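Local coordinates for DUF416 domain-containing protein (Shewanella baltica, PDB 2Q9R), which is of unknown function, a largely helical member of the DUF416 family whose crystal structure holds benzoic acid in a pocket, at residues Gln21-Leu32 with Leu50-Leu61; Asp97-Leu105 with Asp116-Thr127. All coordinates share one frame; numbering follows the deposited sequence.

Contact 1 (Gln21-Leu32 with Leu50-Leu61); sequences QLFATALCQRML and LSTALELLWQSL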
# COMPACT_ATOMS: atom_id res chain seq x y z
N GLN A 21 -9.67 22.80 -11.48
CA GLN A 21 -10.39 21.81 -12.29
C GLN A 21 -9.44 20.75 -12.81
O GLN A 21 -9.75 19.53 -12.76
CB GLN A 21 -11.08 22.53 -13.43
CG GLN A 21 -12.06 21.68 -14.22
CD GLN A 21 -12.83 22.51 -15.26
OE1 GLN A 21 -13.02 23.70 -15.09
NE2 GLN A 21 -13.22 21.87 -16.34
N LEU A 22 -8.27 21.19 -13.27
CA LEU A 22 -7.22 20.23 -13.68
C LEU A 22 -6.79 19.31 -12.53
O LEU A 22 -6.72 18.06 -12.69
CB LEU A 22 -6.00 20.99 -14.26
CG LEU A 22 -4.73 20.20 -14.64
CD1 LEU A 22 -5.07 19.03 -15.60
CD2 LEU A 22 -3.67 21.13 -15.28
N PHE A 23 -6.44 19.93 -11.39
CA PHE A 23 -6.06 19.20 -10.18
C PHE A 23 -7.09 18.10 -9.83
O PHE A 23 -6.73 16.92 -9.58
CB PHE A 23 -5.89 20.21 -9.01
CG PHE A 23 -5.53 19.58 -7.67
CD1 PHE A 23 -6.51 19.09 -6.83
CD2 PHE A 23 -4.18 19.47 -7.28
CE1 PHE A 23 -6.18 18.53 -5.60
CE2 PHE A 23 -3.84 18.87 -6.07
CZ PHE A 23 -4.83 18.38 -5.23
N ALA A 24 -8.35 18.51 -9.76
CA ALA A 24 -9.46 17.61 -9.38
C ALA A 24 -9.74 16.54 -10.45
O ALA A 24 -10.01 15.37 -10.13
CB ALA A 24 -10.75 18.48 -9.10
N THR A 25 -9.64 16.91 -11.71
CA THR A 25 -9.79 15.93 -12.80
C THR A 25 -8.75 14.84 -12.69
O THR A 25 -9.10 13.67 -12.76
CB THR A 25 -9.72 16.60 -14.15
OG1 THR A 25 -10.75 17.60 -14.17
CG2 THR A 25 -9.97 15.61 -15.34
N ALA A 26 -7.49 15.24 -12.51
CA ALA A 26 -6.38 14.28 -12.34
C ALA A 26 -6.62 13.32 -11.15
O ALA A 26 -6.40 12.10 -11.23
CB ALA A 26 -5.05 15.07 -12.17
N LEU A 27 -7.02 13.87 -10.00
CA LEU A 27 -7.41 13.04 -8.87
C LEU A 27 -8.59 12.09 -9.18
O LEU A 27 -8.62 10.98 -8.71
CB LEU A 27 -7.73 13.89 -7.61
CG LEU A 27 -6.55 14.59 -6.93
CD1 LEU A 27 -7.00 15.16 -5.59
CD2 LEU A 27 -5.27 13.65 -6.78
N CYS A 28 -9.56 12.51 -9.95
CA CYS A 28 -10.71 11.65 -10.21
C CYS A 28 -10.31 10.52 -11.12
O CYS A 28 -10.80 9.43 -10.96
CB CYS A 28 -11.85 12.41 -10.85
SG CYS A 28 -12.74 13.48 -9.73
N GLN A 29 -9.45 10.81 -12.09
CA GLN A 29 -8.96 9.81 -12.99
C GLN A 29 -8.23 8.72 -12.19
O GLN A 29 -8.40 7.57 -12.47
CB GLN A 29 -8.02 10.40 -14.04
CG GLN A 29 -7.41 9.37 -14.96
CD GLN A 29 -8.41 8.80 -15.91
OE1 GLN A 29 -9.09 9.54 -16.55
NE2 GLN A 29 -8.53 7.48 -16.00
N ARG A 30 -7.44 9.11 -11.22
CA ARG A 30 -6.65 8.19 -10.43
C ARG A 30 -7.48 7.18 -9.61
O ARG A 30 -7.03 6.07 -9.37
CB ARG A 30 -5.72 9.05 -9.54
CG ARG A 30 -4.79 8.30 -8.64
CD ARG A 30 -3.67 9.23 -8.18
NE ARG A 30 -2.96 8.73 -7.04
CZ ARG A 30 -3.21 9.04 -5.77
NH1 ARG A 30 -4.18 9.88 -5.43
NH2 ARG A 30 -2.47 8.51 -4.82
N MSE A 31 -8.69 7.57 -9.22
CA MSE A 31 -9.62 6.70 -8.52
C MSE A 31 -10.31 5.61 -9.37
O MSE A 31 -10.86 4.64 -8.82
CB MSE A 31 -10.74 7.57 -7.92
CG MSE A 31 -10.31 8.64 -6.89
SE MSE A 31 -11.80 9.81 -6.50
CE MSE A 31 -10.83 11.32 -6.00
N LEU A 32 -10.31 5.74 -10.70
CA LEU A 32 -11.07 4.83 -11.54
C LEU A 32 -10.88 3.31 -11.27
O LEU A 32 -11.84 2.54 -11.29
CB LEU A 32 -10.81 5.14 -13.01
CG LEU A 32 -11.57 4.36 -14.07
CD1 LEU A 32 -13.12 4.50 -13.86
CD2 LEU A 32 -11.16 4.83 -15.49
N LEU A 50 -18.25 6.08 -16.07
CA LEU A 50 -17.25 6.89 -15.40
C LEU A 50 -16.14 7.28 -16.38
O LEU A 50 -15.73 8.43 -16.39
CB LEU A 50 -16.64 6.18 -14.19
CG LEU A 50 -17.43 6.04 -12.89
CD1 LEU A 50 -18.61 5.05 -13.10
CD2 LEU A 50 -16.52 5.60 -11.77
N SER A 51 -15.66 6.34 -17.20
CA SER A 51 -14.58 6.69 -18.12
C SER A 51 -15.05 7.68 -19.20
O SER A 51 -14.26 8.53 -19.61
CB SER A 51 -13.92 5.46 -18.75
OG SER A 51 -14.84 4.67 -19.47
N THR A 52 -16.31 7.59 -19.63
CA THR A 52 -16.88 8.55 -20.57
C THR A 52 -16.95 9.94 -19.95
O THR A 52 -16.60 10.92 -20.59
CB THR A 52 -18.31 8.17 -21.04
OG1 THR A 52 -18.30 6.89 -21.66
CG2 THR A 52 -18.83 9.18 -22.05
N ALA A 53 -17.44 10.01 -18.73
CA ALA A 53 -17.43 11.26 -18.00
C ALA A 53 -16.01 11.81 -17.87
O ALA A 53 -15.76 13.00 -18.10
CB ALA A 53 -18.12 11.08 -16.60
N LEU A 54 -15.06 10.95 -17.55
CA LEU A 54 -13.67 11.41 -17.40
C LEU A 54 -13.09 12.00 -18.69
O LEU A 54 -12.36 12.99 -18.64
CB LEU A 54 -12.79 10.31 -16.83
CG LEU A 54 -12.90 10.05 -15.30
CD1 LEU A 54 -12.43 8.63 -14.95
CD2 LEU A 54 -12.17 11.15 -14.47
N GLU A 55 -13.38 11.39 -19.83
CA GLU A 55 -12.86 11.80 -21.09
C GLU A 55 -13.42 13.18 -21.45
O GLU A 55 -12.69 14.02 -21.94
CB GLU A 55 -13.23 10.74 -22.15
CG GLU A 55 -12.87 11.16 -23.62
CD GLU A 55 -11.36 11.15 -23.93
OE1 GLU A 55 -10.75 10.06 -23.84
OE2 GLU A 55 -10.81 12.23 -24.29
N LEU A 56 -14.70 13.39 -21.16
CA LEU A 56 -15.32 14.70 -21.31
C LEU A 56 -14.72 15.72 -20.34
O LEU A 56 -14.50 16.86 -20.72
CB LEU A 56 -16.85 14.57 -21.15
CG LEU A 56 -17.60 13.81 -22.27
CD1 LEU A 56 -19.08 13.54 -21.90
CD2 LEU A 56 -17.59 14.58 -23.57
N LEU A 57 -14.40 15.33 -19.11
CA LEU A 57 -13.71 16.26 -18.21
C LEU A 57 -12.32 16.63 -18.73
O LEU A 57 -11.91 17.80 -18.67
CB LEU A 57 -13.59 15.71 -16.78
CG LEU A 57 -14.94 15.65 -16.05
CD1 LEU A 57 -14.92 14.62 -14.91
CD2 LEU A 57 -15.40 17.03 -15.57
N TRP A 58 -11.59 15.66 -19.25
CA TRP A 58 -10.28 15.97 -19.84
C TRP A 58 -10.45 16.92 -21.03
O TRP A 58 -9.73 17.92 -21.12
CB TRP A 58 -9.53 14.72 -20.25
CG TRP A 58 -8.97 13.97 -19.09
CD1 TRP A 58 -9.36 12.74 -18.66
CD2 TRP A 58 -7.93 14.39 -18.20
NE1 TRP A 58 -8.62 12.37 -17.55
CE2 TRP A 58 -7.73 13.36 -17.25
CE3 TRP A 58 -7.14 15.53 -18.10
CZ2 TRP A 58 -6.81 13.47 -16.22
CZ3 TRP A 58 -6.19 15.62 -17.10
CH2 TRP A 58 -6.02 14.59 -16.19
N GLN A 59 -11.37 16.60 -21.93
CA GLN A 59 -11.60 17.44 -23.10
C GLN A 59 -12.03 18.85 -22.72
O GLN A 59 -11.71 19.82 -23.42
CB GLN A 59 -12.66 16.82 -24.01
CG GLN A 59 -12.18 15.60 -24.78
CD GLN A 59 -11.14 15.99 -25.76
OE1 GLN A 59 -11.34 16.93 -26.54
NE2 GLN A 59 -9.98 15.30 -25.72
N SER A 60 -12.78 18.98 -21.63
CA SER A 60 -13.19 20.31 -21.17
C SER A 60 -12.00 21.19 -20.86
O SER A 60 -12.07 22.43 -20.99
CB SER A 60 -14.04 20.24 -19.91
OG SER A 60 -15.13 19.39 -20.19
N LEU A 61 -10.92 20.56 -20.43
CA LEU A 61 -9.70 21.29 -20.13
C LEU A 61 -8.89 21.64 -21.39
O LEU A 61 -8.17 22.62 -21.37
CB LEU A 61 -8.83 20.53 -19.13
CG LEU A 61 -9.47 20.32 -17.75
CD1 LEU A 61 -8.83 19.12 -17.00
CD2 LEU A 61 -9.38 21.59 -16.92
O HOH W 1 -12.37 19.08 -16.18
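T25 turns its methyl onto W58 through chi1 -57°, which sets CG2 anti to the backbone N and leaves OG1 beside it; Q29, bent at chi2 (71°), curls its amide round to the indole's N-H. T25 CG2 then sits over the centre of the six-membered ring, a CH-pi contact 3.7 Å from its centroid. At the edge of the indole, W58 NE1 gives a nearly straight hydrogen bond to Q29 OE1 at 3.0 Å, the oxygen almost in the indole plane, so one residue covers a face while another fixes the rotation. L22 CD1 comes within 3.9 Å of W58 CZ3. Further along, L54 enters as a knob between T25, C28, Q29 and L32, its CD2 3.8 Å from C28 CB. At the other end L61 CD1 meets T25 OG1 tip to tip, and CD2 slides along the chain of Q21. T25 OG1 donates to Q21 O and accepts from a water that also donates to L57 O and accepts from Q21 NE2. R184, from helix 177-190, adds a cation-pi contact to W58. The axes of 21-32 and 50-61 approach to 10.2 Å at 156°: an antiparallel helix pair with L54 as its knob, in an all-helical fold.

Contact 2 (Asp97-Leu105 with Asp116-Thr127); sequences DAVVAISTL and DIVNISKLSSST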
# COMPACT_ATOMS: atom_id res chain seq x y z
N ASP A 97 -17.00 6.35 -3.72
CA ASP A 97 -16.23 7.58 -3.60
C ASP A 97 -15.74 8.03 -4.98
O ASP A 97 -15.76 9.20 -5.28
CB ASP A 97 -14.99 7.37 -2.70
CG ASP A 97 -15.30 7.18 -1.20
OD1 ASP A 97 -16.45 7.34 -0.74
OD2 ASP A 97 -14.33 6.93 -0.45
N ALA A 98 -15.34 7.07 -5.81
CA ALA A 98 -14.86 7.32 -7.17
C ALA A 98 -15.94 7.94 -8.03
O ALA A 98 -15.70 8.96 -8.68
CB ALA A 98 -14.39 6.05 -7.84
N VAL A 99 -17.12 7.34 -8.04
CA VAL A 99 -18.23 7.87 -8.87
C VAL A 99 -18.73 9.19 -8.25
O VAL A 99 -18.98 10.19 -8.99
CB VAL A 99 -19.34 6.77 -9.18
CG1 VAL A 99 -19.87 6.13 -7.92
CG2 VAL A 99 -20.48 7.33 -10.04
N VAL A 100 -18.78 9.26 -6.92
CA VAL A 100 -19.29 10.49 -6.27
C VAL A 100 -18.34 11.70 -6.50
O VAL A 100 -18.79 12.85 -6.69
CB VAL A 100 -19.59 10.26 -4.76
CG1 VAL A 100 -19.72 11.58 -4.02
CG2 VAL A 100 -20.85 9.36 -4.55
N ALA A 101 -17.05 11.45 -6.52
CA ALA A 101 -16.05 12.48 -6.91
C ALA A 101 -16.29 13.06 -8.31
O ALA A 101 -16.24 14.25 -8.52
CB ALA A 101 -14.63 11.91 -6.83
N ILE A 102 -16.52 12.17 -9.27
CA ILE A 102 -16.75 12.59 -10.63
C ILE A 102 -18.04 13.38 -10.68
O ILE A 102 -18.08 14.47 -11.30
CB ILE A 102 -16.77 11.39 -11.61
CG1 ILE A 102 -15.38 10.74 -11.63
CG2 ILE A 102 -17.16 11.87 -13.00
CD1 ILE A 102 -15.33 9.30 -12.20
N SER A 103 -19.07 12.89 -10.00
CA SER A 103 -20.34 13.61 -9.96
C SER A 103 -20.18 15.00 -9.35
O SER A 103 -20.72 15.96 -9.86
CB SER A 103 -21.40 12.84 -9.18
OG SER A 103 -21.64 11.56 -9.73
N THR A 104 -19.50 15.07 -8.20
CA THR A 104 -19.22 16.34 -7.52
C THR A 104 -18.44 17.32 -8.43
O THR A 104 -18.79 18.47 -8.55
CB THR A 104 -18.41 16.08 -6.23
OG1 THR A 104 -19.14 15.15 -5.41
CG2 THR A 104 -18.12 17.37 -5.46
N LEU A 105 -17.42 16.83 -9.11
CA LEU A 105 -16.66 17.70 -10.03
C LEU A 105 -17.48 18.22 -11.21
O LEU A 105 -17.41 19.43 -11.56
CB LEU A 105 -15.40 16.96 -10.51
CG LEU A 105 -14.58 17.68 -11.56
CD1 LEU A 105 -14.23 19.14 -11.11
CD2 LEU A 105 -13.34 16.83 -11.87
N ASP A 116 -16.26 23.09 -4.03
CA ASP A 116 -16.47 21.67 -4.27
C ASP A 116 -15.33 21.02 -5.05
O ASP A 116 -15.06 19.81 -4.91
CB ASP A 116 -17.74 21.45 -5.07
CG ASP A 116 -19.00 21.73 -4.26
OD1 ASP A 116 -18.91 22.21 -3.11
OD2 ASP A 116 -20.07 21.45 -4.83
N ILE A 117 -14.72 21.81 -5.93
CA ILE A 117 -13.61 21.34 -6.74
C ILE A 117 -12.43 21.12 -5.81
O ILE A 117 -11.83 20.08 -5.86
CB ILE A 117 -13.21 22.33 -7.88
CG1 ILE A 117 -14.40 22.58 -8.82
CG2 ILE A 117 -12.00 21.79 -8.64
CD1 ILE A 117 -14.19 23.69 -9.85
N VAL A 118 -12.13 22.10 -4.97
CA VAL A 118 -11.07 22.03 -3.99
C VAL A 118 -11.30 20.80 -3.09
O VAL A 118 -10.39 20.07 -2.86
CB VAL A 118 -10.97 23.35 -3.11
CG1 VAL A 118 -10.11 23.13 -1.84
CG2 VAL A 118 -10.47 24.59 -3.94
N ASN A 119 -12.53 20.58 -2.64
CA ASN A 119 -12.84 19.44 -1.74
C ASN A 119 -12.68 18.04 -2.33
O ASN A 119 -12.74 17.06 -1.58
CB ASN A 119 -14.23 19.58 -1.12
CG ASN A 119 -14.23 20.56 0.06
OD1 ASN A 119 -13.16 20.91 0.58
ND2 ASN A 119 -15.42 21.01 0.47
N ILE A 120 -12.46 17.93 -3.64
CA ILE A 120 -12.10 16.66 -4.23
C ILE A 120 -10.81 16.20 -3.62
O ILE A 120 -10.54 14.97 -3.55
CB ILE A 120 -11.96 16.72 -5.80
CG1 ILE A 120 -13.33 17.00 -6.48
CG2 ILE A 120 -11.33 15.47 -6.34
CD1 ILE A 120 -14.52 16.26 -5.92
N SER A 121 -9.97 17.16 -3.14
CA SER A 121 -8.73 16.77 -2.41
C SER A 121 -8.99 15.92 -1.16
O SER A 121 -8.31 14.92 -0.91
CB SER A 121 -7.89 17.99 -1.98
OG SER A 121 -6.80 17.58 -1.12
N LYS A 122 -9.93 16.38 -0.34
CA LYS A 122 -10.34 15.69 0.87
C LYS A 122 -11.03 14.36 0.58
O LYS A 122 -10.88 13.38 1.32
CB LYS A 122 -11.30 16.59 1.64
CG LYS A 122 -10.61 17.83 2.24
CD LYS A 122 -11.62 18.73 2.99
CE LYS A 122 -10.93 19.91 3.72
NZ LYS A 122 -11.94 20.78 4.44
N LEU A 123 -11.80 14.30 -0.49
CA LEU A 123 -12.46 13.07 -0.84
C LEU A 123 -11.40 12.02 -1.12
O LEU A 123 -11.44 10.90 -0.59
CB LEU A 123 -13.39 13.31 -2.02
CG LEU A 123 -14.24 12.13 -2.46
CD1 LEU A 123 -15.50 12.62 -3.20
CD2 LEU A 123 -13.39 11.22 -3.34
N SER A 124 -10.38 12.41 -1.88
CA SER A 124 -9.32 11.49 -2.26
C SER A 124 -8.57 11.01 -1.04
O SER A 124 -8.35 9.81 -0.92
CB SER A 124 -8.34 12.12 -3.25
OG SER A 124 -7.38 11.16 -3.69
N SER A 125 -8.19 11.95 -0.15
CA SER A 125 -7.44 11.56 1.00
C SER A 125 -8.28 10.77 2.01
O SER A 125 -7.76 9.87 2.68
CB SER A 125 -6.68 12.75 1.62
OG SER A 125 -7.56 13.77 1.97
N SER A 126 -9.55 11.09 2.13
CA SER A 126 -10.38 10.33 3.06
C SER A 126 -10.55 8.88 2.65
O SER A 126 -10.64 8.01 3.50
CB SER A 126 -11.76 10.97 3.16
OG SER A 126 -11.59 12.31 3.58
N THR A 127 -10.65 8.64 1.35
CA THR A 127 -10.74 7.27 0.86
C THR A 127 -9.57 6.47 1.39
O THR A 127 -9.71 5.33 1.88
CB THR A 127 -10.83 7.22 -0.70
OG1 THR A 127 -11.99 7.94 -1.12
CG2 THR A 127 -10.96 5.81 -1.18
O HOH W 2 -20.92 19.75 -6.99
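The flat group that matters is the carboxylate of D97, met by the hydroxyl of T127: OG1 donates to OD2 at 2.6 Å, reaching it on the anti side and 30° out of the carboxylate plane. The two side chains come from opposite directions. Chi1 of -70° puts the D97 CG anti to its own carbonyl carbon, and from there OD2 extends across to helix 120-136. An alanine at D97 would take away the acceptor and is likely to leave the T127 hydroxyl without this mate and the helices without their one direct hydrogen bond here.

Beyond that bond the direct contacts are mostly apolar. L123 spreads its two methyls over A101, with CD2 3.8 Å from A101 CB and CD1 equally close to A101 CA, while CD2 also nears the backbone oxygen of D97. The small A101 side chain lets the leucine come in against the backbone of helix 92-111. One turn back along its helix, I120 CD1 lies 3.7 Å from A101 O and slides past T104, whose CG2 is 3.8 Å from it. T104 OG1 is turned back to its own helix, donating to V100 O from above the carbonyl plane, and it is the methyl that faces I120. Near the turn the L105 side chain lies obliquely across I117, CD1 4.1 Å from I117 CG1, and a water donates to both T104 O and D116 OD2, tying the start of the second segment to the first.

Behind the second helix, S124 and S121 bond to E158 and Q162 of helix 153-170. The segment axes of 97-105 and 120-127 run 10.5 Å apart at 177°, almost exactly antiparallel: a helical hairpin, closed by the short helix 114-118, within an all-helical fold.

Contacts 1 and 2 each pair antiparallel helices close in sequence, with the short helix 114-118 between the two of contact 2; their centres lie 11 Å apart. Both are partly buried, contact 2 nearer the middle of the chain. Helices 17-42 and 92-111 join them: M31 SE rests 3.5 Å from A101 CB, and T25 OG1 is as close to L105 CD2. The helix of 97-105 also meets the other half of contact 1, where I102 touches L50, A53 and L54. Contact 1 buries more surface and adds to its leucines an indole hydrogen-bonded to an amide; contact 2 sets leucine and isoleucine methyls against A101 and T104, with a carboxylate-hydroxyl bond at the end nearer the benzoic acid.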